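Local coordinates for regulatory protein SdiA (Escherichia coli, PDB 4LFU) that activates transcription of the ftsQAZ cell-division genes as a LuxR-type, DNA-binding receptor that senses acyl-homoserine lactone autoinducers made by other bacteria, at residues Q121-P126 with L157-L162; V46-P51 with V173-M178; I79-N84 with Q104-A109. All blocks are in the same frame, centred on the assembly; numbering follows the deposited sequence.

Contact 1. Residues Q121-P126 with L157-L162; sequences QYLMLP and LVRESL
Q121, L123 and L125 project from strand 117-124 and the turn after it toward helix 147-167, where V158, R159 and L162 receive them. The strand alternates its side chains, and every second one serves this face; the helix answers with V158 and L162, one turn apart. Between the helix and strand segments the axes come within 8.2 Å at a crossing angle of -50°.

Q121 holds CG anti to its backbone N (chi1 -174°), and this methylene meets V158 CG1 at 3.6 Å, the two side chains crossing at about a right angle. The chain then bends at chi2 (86°), and the amide finds its polar partner outside the helix: OE1 is hydrogen-bonded to H92 ND1. Glutamine suits this buried place because its aliphatic stem packs like a hydrocarbon while its carbonyl oxygen is still paired. The other methyl of V158, CG2, lies 3.9 Å from the carbonyl O of Q121.

L123 CD2 rests on the aliphatic stem of R159, 3.7 Å from R159 CG and 4.0 Å from R159 CB, the two side chains crossing obliquely. The long arginine chain offers methylenes to leucine and carries its charge onward to E160, where R159 NH1 and E160 OE2 form a 3.1 Å salt bridge. At the far end L125 CD2 touches L162 CB at 3.8 Å, the two side chains again crossing at about a right angle.

The helix lies against the antiparallel sheet, with L157 and V158 both touching L133 of strand 130-137. Helices 6-19 and 23-36 pack against L157 and S161. R159 touches Q90 of the second subunit, and E160 OE2 also takes a weak hydrogen bond from NE2 of that Q90.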
loop_
_atom_site.group_PDB
_atom_site.type_symbol
_atom_site.label_atom_id
_atom_site.label_comp_id
_atom_site.label_asym_id
_atom_site.label_seq_id
_atom_site.Cartn_x
_atom_site.Cartn_y
_atom_site.Cartn_z
ATOM N N GLN A 121 -1.378 -3.576 -15.312
ATOM C CA GLN A 121 -2.081 -3.201 -14.099
ATOM C C GLN A 121 -1.126 -3.346 -12.915
ATOM O O GLN A 121 -0.372 -4.292 -12.857
ATOM C CB GLN A 121 -3.311 -4.072 -13.883
ATOM C CG GLN A 121 -4.157 -3.610 -12.705
ATOM C CD GLN A 121 -5.150 -2.535 -13.073
ATOM O OE1 GLN A 121 -5.516 -2.368 -14.240
ATOM N NE2 GLN A 121 -5.607 -1.799 -12.070
ATOM N N TYR A 122 -1.164 -2.408 -11.973
ATOM C CA TYR A 122 -0.335 -2.551 -10.780
ATOM C C TYR A 122 -1.041 -2.357 -9.427
ATOM O O TYR A 122 -2.116 -1.726 -9.341
ATOM C CB TYR A 122 0.940 -1.709 -10.881
ATOM C CG TYR A 122 0.930 -0.426 -10.106
ATOM C CD1 TYR A 122 1.613 -0.304 -8.883
ATOM C CD2 TYR A 122 0.276 0.676 -10.605
ATOM C CE1 TYR A 122 1.583 0.905 -8.159
ATOM C CE2 TYR A 122 0.237 1.857 -9.917
ATOM C CZ TYR A 122 0.889 1.976 -8.706
ATOM O OH TYR A 122 0.834 3.206 -8.090
ATOM N N LEU A 123 -0.417 -2.937 -8.394
ATOM C CA LEU A 123 -0.861 -2.850 -7.019
ATOM C C LEU A 123 0.316 -2.856 -6.046
ATOM O O LEU A 123 1.267 -3.660 -6.185
ATOM C CB LEU A 123 -1.758 -4.050 -6.668
ATOM C CG LEU A 123 -2.404 -3.964 -5.277
ATOM C CD1 LEU A 123 -3.379 -2.798 -5.230
ATOM C CD2 LEU A 123 -3.093 -5.255 -4.867
ATOM N N MET A 124 0.230 -1.991 -5.041
ATOM C CA MET A 124 1.127 -2.093 -3.904
ATOM C C MET A 124 0.578 -3.093 -2.915
ATOM O O MET A 124 -0.556 -2.974 -2.482
ATOM C CB MET A 124 1.301 -0.760 -3.187
ATOM C CG MET A 124 2.117 -0.947 -1.905
ATOM S SD MET A 124 2.754 0.598 -1.294
ATOM C CE MET A 124 1.263 1.404 -0.689
ATOM N N LEU A 125 1.406 -4.062 -2.537
ATOM C CA LEU A 125 1.003 -5.109 -1.578
ATOM C C LEU A 125 1.127 -4.691 -0.089
ATOM O O LEU A 125 1.805 -3.697 0.225
ATOM C CB LEU A 125 1.768 -6.404 -1.879
ATOM C CG LEU A 125 1.588 -6.863 -3.329
ATOM C CD1 LEU A 125 2.690 -7.830 -3.724
ATOM C CD2 LEU A 125 0.205 -7.458 -3.556
ATOM N N PRO A 126 0.496 -5.461 0.833
ATOM C CA PRO A 126 0.584 -5.105 2.281
ATOM C C PRO A 126 2.029 -5.017 2.789
ATOM O O PRO A 126 2.295 -4.308 3.755
ATOM C CB PRO A 126 -0.178 -6.243 2.990
ATOM C CG PRO A 126 -1.089 -6.845 1.883
ATOM C CD PRO A 126 -0.302 -6.689 0.606
ATOM N N LEU A 157 -7.352 -9.509 -11.063
ATOM C CA LEU A 157 -6.302 -10.484 -11.435
ATOM C C LEU A 157 -4.966 -10.210 -10.809
ATOM O O LEU A 157 -4.317 -11.128 -10.347
ATOM C CB LEU A 157 -6.119 -10.565 -12.959
ATOM C CG LEU A 157 -7.301 -11.187 -13.709
ATOM C CD1 LEU A 157 -7.128 -11.003 -15.226
ATOM C CD2 LEU A 157 -7.437 -12.642 -13.361
ATOM N N VAL A 158 -4.551 -8.946 -10.797
ATOM C CA VAL A 158 -3.273 -8.599 -10.178
ATOM C C VAL A 158 -3.339 -8.768 -8.659
ATOM O O VAL A 158 -2.373 -9.244 -8.063
ATOM C CB VAL A 158 -2.717 -7.186 -10.620
ATOM C CG1 VAL A 158 -3.570 -6.048 -10.125
ATOM C CG2 VAL A 158 -1.257 -6.994 -10.173
ATOM N N ARG A 159 -4.467 -8.407 -8.048
ATOM C CA ARG A 159 -4.607 -8.492 -6.599
ATOM C C ARG A 159 -4.643 -9.928 -6.139
ATOM O O ARG A 159 -3.854 -10.338 -5.301
ATOM C CB ARG A 159 -5.872 -7.772 -6.119
ATOM C CG ARG A 159 -5.925 -7.589 -4.613
ATOM C CD ARG A 159 -7.345 -7.372 -4.137
ATOM N NE ARG A 159 -7.391 -7.000 -2.722
ATOM C CZ ARG A 159 -7.406 -7.859 -1.704
ATOM N NH1 ARG A 159 -7.376 -9.170 -1.918
ATOM N NH2 ARG A 159 -7.449 -7.403 -0.459
ATOM N N GLU A 160 -5.555 -10.695 -6.719
ATOM C CA GLU A 160 -5.807 -12.089 -6.287
ATOM C C GLU A 160 -4.642 -13.019 -6.554
ATOM O O GLU A 160 -4.319 -13.853 -5.705
ATOM C CB GLU A 160 -7.086 -12.659 -6.917
ATOM C CG GLU A 160 -8.355 -11.944 -6.458
ATOM C CD GLU A 160 -8.398 -11.743 -4.949
ATOM O OE1 GLU A 160 -8.355 -12.757 -4.202
ATOM O OE2 GLU A 160 -8.485 -10.577 -4.508
ATOM N N SER A 161 -3.991 -12.864 -7.713
ATOM C CA SER A 161 -2.826 -13.700 -8.017
ATOM C C SER A 161 -1.720 -13.470 -7.002
ATOM O O SER A 161 -1.156 -14.408 -6.481
ATOM C CB SER A 161 -2.333 -13.519 -9.462
ATOM O OG SER A 161 -1.909 -12.191 -9.742
ATOM N N LEU A 162 -1.449 -12.214 -6.687
ATOM C CA LEU A 162 -0.389 -11.891 -5.750
ATOM C C LEU A 162 -0.789 -12.117 -4.287
ATOM O O LEU A 162 0.072 -12.422 -3.470
ATOM C CB LEU A 162 0.104 -10.457 -5.962
ATOM C CG LEU A 162 0.852 -10.135 -7.259
ATOM C CD1 LEU A 162 0.947 -8.645 -7.483
ATOM C CD2 LEU A 162 2.223 -10.768 -7.256
#

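Contact 2. Residues V46-P51 with V173-M178; sequences VRHPVP and VMTPEM
The imidazole of H48 meets M174 edge-on: the carbonyl O of M174 lies in the ring plane, 3.4 Å from H48 NE2. V173 C and T175 CG2 approach the same ring obliquely. This is the interdomain junction of a LuxR-type receptor, where the end of strand 41-47 in the autoinducer-binding domain and the loop after it run beside the linker between helices 147-167 and 182-192, the latter in the DNA-binding region. The two segments head in nearly the same direction, 14° apart.

H48 carries CG anti to its carbonyl carbon (chi1 -72°), and ND1 makes a weak hydrogen bond back to V46 O, which would favour one orientation of the ring. Histidine fits here because it is flat enough to lie between two chains, and its ND1 can reach back to the V46 carbonyl.

The other contacts between the segments are apolar. V46 CG2 meets V173 CG1 at 3.9 Å, and the two branched valines extend the hydrophobic core to V173 within the linker, where it also touches L165 and M166. From outside the segments, N127 ND2 takes up the carbonyl of V173. Prolines suit these irregular chains, supplying rigid, greasy rings: V50 CG2 reaches P176 CD at 3.6 Å, while helix 227-237 adds Y233 beside V50. T175 turns its methyl to the ring of P49, CG2 standing 3.5 Å from P49 CD and 3.7 Å from P49 CG.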
loop_
_atom_site.group_PDB
_atom_site.type_symbol
_atom_site.label_atom_id
_atom_site.label_comp_id
_atom_site.label_asym_id
_atom_site.label_seq_id
_atom_site.Cartn_x
_atom_site.Cartn_y
_atom_site.Cartn_z
ATOM N N VAL A 46 7.496 -8.150 -9.552
ATOM C CA VAL A 46 7.340 -7.632 -8.202
ATOM C C VAL A 46 8.617 -6.914 -7.831
ATOM O O VAL A 46 9.665 -7.560 -7.741
ATOM C CB VAL A 46 7.003 -8.799 -7.188
ATOM C CG1 VAL A 46 6.837 -8.278 -5.780
ATOM C CG2 VAL A 46 5.730 -9.549 -7.626
ATOM N N ARG A 47 8.529 -5.591 -7.661
ATOM C CA ARG A 47 9.615 -4.775 -7.120
ATOM C C ARG A 47 9.491 -4.774 -5.592
ATOM O O ARG A 47 8.569 -4.185 -5.028
ATOM C CB ARG A 47 9.613 -3.291 -7.651
ATOM C CG ARG A 47 9.098 -3.059 -9.107
ATOM C CD ARG A 47 9.432 -1.629 -9.723
ATOM N NE ARG A 47 10.875 -1.542 -9.964
ATOM C CZ ARG A 47 11.477 -0.994 -11.020
ATOM N NH1 ARG A 47 10.781 -0.430 -12.003
ATOM N NH2 ARG A 47 12.805 -1.016 -11.085
ATOM N N HIS A 48 10.421 -5.465 -4.944
ATOM C CA HIS A 48 10.463 -5.553 -3.495
ATOM C C HIS A 48 10.913 -4.233 -2.858
ATOM O O HIS A 48 11.686 -3.483 -3.459
ATOM C CB HIS A 48 11.372 -6.703 -3.072
ATOM C CG HIS A 48 10.782 -8.053 -3.337
ATOM N ND1 HIS A 48 10.456 -8.488 -4.608
ATOM C CD2 HIS A 48 10.468 -9.070 -2.500
ATOM C CE1 HIS A 48 9.964 -9.711 -4.539
ATOM N NE2 HIS A 48 9.963 -10.089 -3.273
ATOM N N PRO A 49 10.416 -3.936 -1.643
ATOM C CA PRO A 49 10.796 -2.699 -0.977
ATOM C C PRO A 49 12.273 -2.698 -0.543
ATOM O O PRO A 49 12.846 -1.635 -0.347
ATOM C CB PRO A 49 9.882 -2.677 0.241
ATOM C CG PRO A 49 9.689 -4.097 0.560
ATOM C CD PRO A 49 9.507 -4.736 -0.808
ATOM N N VAL A 50 12.871 -3.880 -0.386
ATOM C CA VAL A 50 14.249 -4.035 0.124
ATOM C C VAL A 50 14.966 -5.088 -0.716
ATOM O O VAL A 50 14.304 -5.973 -1.268
ATOM C CB VAL A 50 14.276 -4.483 1.626
ATOM C CG1 VAL A 50 13.739 -3.394 2.540
ATOM C CG2 VAL A 50 13.496 -5.749 1.832
ATOM N N PRO A 51 16.316 -5.011 -0.823
ATOM C CA PRO A 51 17.254 -4.003 -0.270
ATOM C C PRO A 51 17.022 -2.609 -0.878
ATOM O O PRO A 51 16.603 -2.516 -2.044
ATOM C CB PRO A 51 18.639 -4.542 -0.666
ATOM C CG PRO A 51 18.427 -5.969 -1.000
ATOM C CD PRO A 51 17.036 -6.044 -1.586
ATOM N N VAL A 173 6.920 -12.832 -4.137
ATOM C CA VAL A 173 6.293 -11.754 -3.371
ATOM C C VAL A 173 6.778 -11.544 -1.924
ATOM O O VAL A 173 6.506 -10.492 -1.342
ATOM C CB VAL A 173 4.747 -11.894 -3.327
ATOM C CG1 VAL A 173 4.130 -11.356 -4.559
ATOM C CG2 VAL A 173 4.323 -13.342 -3.098
ATOM N N MET A 174 7.460 -12.524 -1.336
ATOM C CA MET A 174 7.849 -12.438 0.086
ATOM C C MET A 174 9.116 -11.618 0.370
ATOM O O MET A 174 10.144 -11.773 -0.299
ATOM C CB MET A 174 7.977 -13.826 0.759
ATOM C CG MET A 174 6.724 -14.702 0.778
ATOM S SD MET A 174 5.120 -13.961 1.169
ATOM C CE MET A 174 5.264 -13.623 2.935
ATOM N N THR A 175 9.017 -10.771 1.399
ATOM C CA THR A 175 10.126 -9.936 1.876
ATOM C C THR A 175 10.847 -10.706 2.999
ATOM O O THR A 175 10.314 -11.706 3.462
ATOM C CB THR A 175 9.615 -8.531 2.330
ATOM O OG1 THR A 175 8.434 -8.670 3.146
ATOM C CG2 THR A 175 9.260 -7.697 1.123
ATOM N N PRO A 176 12.077 -10.278 3.403
ATOM C CA PRO A 176 12.796 -10.994 4.466
ATOM C C PRO A 176 11.943 -11.175 5.723
ATOM O O PRO A 176 11.217 -10.254 6.132
ATOM C CB PRO A 176 13.979 -10.068 4.769
ATOM C CG PRO A 176 14.229 -9.372 3.498
ATOM C CD PRO A 176 12.866 -9.128 2.917
ATOM N N GLU A 177 12.022 -12.370 6.305
ATOM C CA GLU A 177 11.248 -12.711 7.487
ATOM C C GLU A 177 11.857 -12.040 8.710
ATOM O O GLU A 177 13.080 -12.043 8.880
ATOM C CB GLU A 177 11.244 -14.218 7.675
ATOM C CG GLU A 177 10.050 -14.745 8.439
ATOM C CD GLU A 177 10.264 -16.183 8.905
ATOM O OE1 GLU A 177 11.444 -16.633 8.922
ATOM O OE2 GLU A 177 9.257 -16.848 9.266
ATOM N N MET A 178 11.001 -11.421 9.519
ATOM C CA MET A 178 11.415 -10.810 10.778
ATOM C C MET A 178 10.452 -11.280 11.850
ATOM O O MET A 178 9.471 -10.587 12.176
ATOM C CB MET A 178 11.441 -9.268 10.711
ATOM C CG MET A 178 11.872 -8.692 9.364
ATOM S SD MET A 178 12.355 -6.942 9.351
ATOM C CE MET A 178 12.515 -6.830 7.579
#

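Contact 3. Residues I79-N84 with Q104-A109; sequences IDPVLN and QPLWEA
The carboxylate of D80 is held by three hydrogen-bond partners, and L106 packs against it. D80 OD2 accepts a hydrogen bond from V82 N at 3.1 Å, with an N-H...O angle of 157° and the donor lying above the carboxylate plane. Since the donor is two residues on, this is an Asx turn, and it leads into the short 3-10 segment 81-82. The other oxygen, OD1, is hydrogen-bonded to the hydroxyl of Y71 from helix 65-73 and to a bound tetraethylene glycol, probably from the crystallisation liquor. Aspartate suits the place because its short side chain can reach the backbone N-H two residues ahead while a second oxygen serves other partners. D80 CG stands beside its carbonyl carbon (chi1 -170°), on the side where the chain continues to V82.

L106, on helix 104-112, brings a single methyl into this corner. Its CD1 lies 3.6 Å from D80 OD2 and 4.0 Å from P81 CD; the branched end of leucine lets one methyl meet both the acid and the proline ring. The proline suits a turn: its restricted phi fits the 3-10 segment, and its ring gives leucine an apolar surface.

I79 adds a more loosely packed contact. Its CD1, at the tip of the longer isoleucine branch, extends to the helix's first turn, 4.2 Å from P105 CD and 4.3 Å from L106 CB. P105 is well placed there, where a backbone N-H is not needed for an i-to-i-4 bond.

Across the interface the contact therefore rests on van der Waals packing, including a methyl set against a carboxylate oxygen, while the polar bonds shape the loop around D80.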
loop_
_atom_site.group_PDB
_atom_site.type_symbol
_atom_site.label_atom_id
_atom_site.label_comp_id
_atom_site.label_asym_id
_atom_site.label_seq_id
_atom_site.Cartn_x
_atom_site.Cartn_y
_atom_site.Cartn_z
ATOM N N ILE A 79 15.318 1.194 -17.892
ATOM C CA ILE A 79 14.530 2.128 -18.720
ATOM C C ILE A 79 13.047 1.746 -18.884
ATOM O O ILE A 79 12.278 2.491 -19.485
ATOM C CB ILE A 79 15.184 2.309 -20.127
ATOM C CG1 ILE A 79 15.125 0.997 -20.950
ATOM C CG2 ILE A 79 16.602 2.832 -19.960
ATOM C CD1 ILE A 79 15.878 1.035 -22.305
ATOM N N ASP A 80 12.649 0.584 -18.364
ATOM C CA ASP A 80 11.315 0.034 -18.637
ATOM C C ASP A 80 10.196 0.851 -17.979
ATOM O O ASP A 80 10.015 0.791 -16.765
ATOM C CB ASP A 80 11.230 -1.431 -18.245
ATOM C CG ASP A 80 9.957 -2.095 -18.719
ATOM O OD1 ASP A 80 9.814 -3.322 -18.532
ATOM O OD2 ASP A 80 9.086 -1.408 -19.278
ATOM N N PRO A 81 9.411 1.580 -18.804
ATOM C CA PRO A 81 8.433 2.548 -18.288
ATOM C C PRO A 81 7.171 1.884 -17.744
ATOM O O PRO A 81 6.389 2.503 -17.015
ATOM C CB PRO A 81 8.105 3.395 -19.519
ATOM C CG PRO A 81 8.405 2.498 -20.699
ATOM C CD PRO A 81 9.395 1.489 -20.281
ATOM N N VAL A 82 6.999 0.621 -18.095
ATOM C CA VAL A 82 5.835 -0.175 -17.732
ATOM C C VAL A 82 5.891 -0.580 -16.236
ATOM O O VAL A 82 4.892 -1.033 -15.664
ATOM C CB VAL A 82 5.747 -1.364 -18.753
ATOM C CG1 VAL A 82 5.174 -2.619 -18.177
ATOM C CG2 VAL A 82 5.041 -0.902 -20.041
ATOM N N LEU A 83 7.055 -0.369 -15.616
ATOM C CA LEU A 83 7.337 -0.749 -14.227
ATOM C C LEU A 83 7.544 0.480 -13.331
ATOM O O LEU A 83 8.157 0.410 -12.263
ATOM C CB LEU A 83 8.574 -1.662 -14.191
ATOM C CG LEU A 83 8.465 -3.190 -14.242
ATOM C CD1 LEU A 83 7.120 -3.782 -14.717
ATOM C CD2 LEU A 83 9.615 -3.789 -15.019
ATOM N N ASN A 84 7.054 1.610 -13.818
ATOM C CA ASN A 84 7.151 2.859 -13.133
ATOM C C ASN A 84 5.729 3.299 -12.793
ATOM O O ASN A 84 4.965 3.681 -13.681
ATOM C CB ASN A 84 7.879 3.891 -14.012
ATOM C CG ASN A 84 7.972 5.268 -13.365
ATOM O OD1 ASN A 84 7.632 5.456 -12.187
ATOM N ND2 ASN A 84 8.411 6.249 -14.144
ATOM N N GLN A 104 13.593 3.855 -25.958
ATOM C CA GLN A 104 13.605 3.492 -27.389
ATOM C C GLN A 104 14.306 2.162 -27.738
ATOM O O GLN A 104 13.783 1.419 -28.574
ATOM C CB GLN A 104 14.138 4.657 -28.231
ATOM C CG GLN A 104 13.272 5.918 -28.082
ATOM C CD GLN A 104 13.854 7.144 -28.764
ATOM O OE1 GLN A 104 14.406 7.066 -29.862
ATOM N NE2 GLN A 104 13.717 8.291 -28.117
ATOM N N PRO A 105 15.456 1.829 -27.083
ATOM C CA PRO A 105 16.013 0.488 -27.310
ATOM C C PRO A 105 15.046 -0.643 -26.978
ATOM O O PRO A 105 15.023 -1.642 -27.685
ATOM C CB PRO A 105 17.230 0.448 -26.365
ATOM C CG PRO A 105 17.641 1.861 -26.242
ATOM C CD PRO A 105 16.325 2.600 -26.162
ATOM N N LEU A 106 14.237 -0.472 -25.933
ATOM C CA LEU A 106 13.267 -1.497 -25.512
ATOM C C LEU A 106 12.130 -1.633 -26.528
ATOM O O LEU A 106 11.739 -2.741 -26.900
ATOM C CB LEU A 106 12.681 -1.146 -24.123
ATOM C CG LEU A 106 12.113 -2.204 -23.160
ATOM C CD1 LEU A 106 11.051 -1.572 -22.243
ATOM C CD2 LEU A 106 11.574 -3.465 -23.828
ATOM N N TRP A 107 11.590 -0.492 -26.933
ATOM C CA TRP A 107 10.494 -0.399 -27.902
ATOM C C TRP A 107 10.925 -0.996 -29.250
ATOM O O TRP A 107 10.166 -1.741 -29.860
ATOM C CB TRP A 107 10.069 1.076 -28.008
ATOM C CG TRP A 107 8.967 1.470 -29.017
ATOM C CD1 TRP A 107 7.607 1.508 -28.791
ATOM C CD2 TRP A 107 9.157 1.939 -30.367
ATOM N NE1 TRP A 107 6.947 1.951 -29.915
ATOM C CE2 TRP A 107 7.866 2.211 -30.903
ATOM C CE3 TRP A 107 10.287 2.143 -31.178
ATOM C CZ2 TRP A 107 7.676 2.692 -32.218
ATOM C CZ3 TRP A 107 10.098 2.604 -32.495
ATOM C CH2 TRP A 107 8.796 2.873 -32.994
ATOM N N GLU A 108 12.158 -0.695 -29.683
ATOM C CA GLU A 108 12.704 -1.219 -30.955
ATOM C C GLU A 108 12.942 -2.709 -30.922
ATOM O O GLU A 108 12.529 -3.412 -31.830
ATOM C CB GLU A 108 14.007 -0.499 -31.362
ATOM C CG GLU A 108 13.782 0.956 -31.791
ATOM C CD GLU A 108 15.045 1.665 -32.239
ATOM O OE1 GLU A 108 16.059 0.982 -32.587
ATOM O OE2 GLU A 108 15.010 2.924 -32.252
ATOM N N ALA A 109 13.602 -3.194 -29.870
ATOM C CA ALA A 109 13.743 -4.637 -29.644
ATOM C C ALA A 109 12.391 -5.350 -29.609
ATOM O O ALA A 109 12.226 -6.364 -30.254
ATOM C CB ALA A 109 14.530 -4.904 -28.365
#

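Contacts 1 and 2 adjoin, their centres 15 Å apart, and are joined through L162, whose CD2 packs on both V46 and V173. Both reach the five-stranded antiparallel sheet of the autoinducer-binding domain, contact 1 from strand 117-124 and contact 2 from strand 41-47. Contact 3 lies about 22 Å from contact 1 and 24 Å from contact 2, centre to centre, yet a probable hydrogen bond from R47 NH1 to L83 O ties it to contact 2. Along the chain contact 3 closes before contact 1 opens, and the segments of contact 2 bracket both. Packing from the sensing domain's core therefore reaches the linker, consistent with a structural connection to the DNA-binding region.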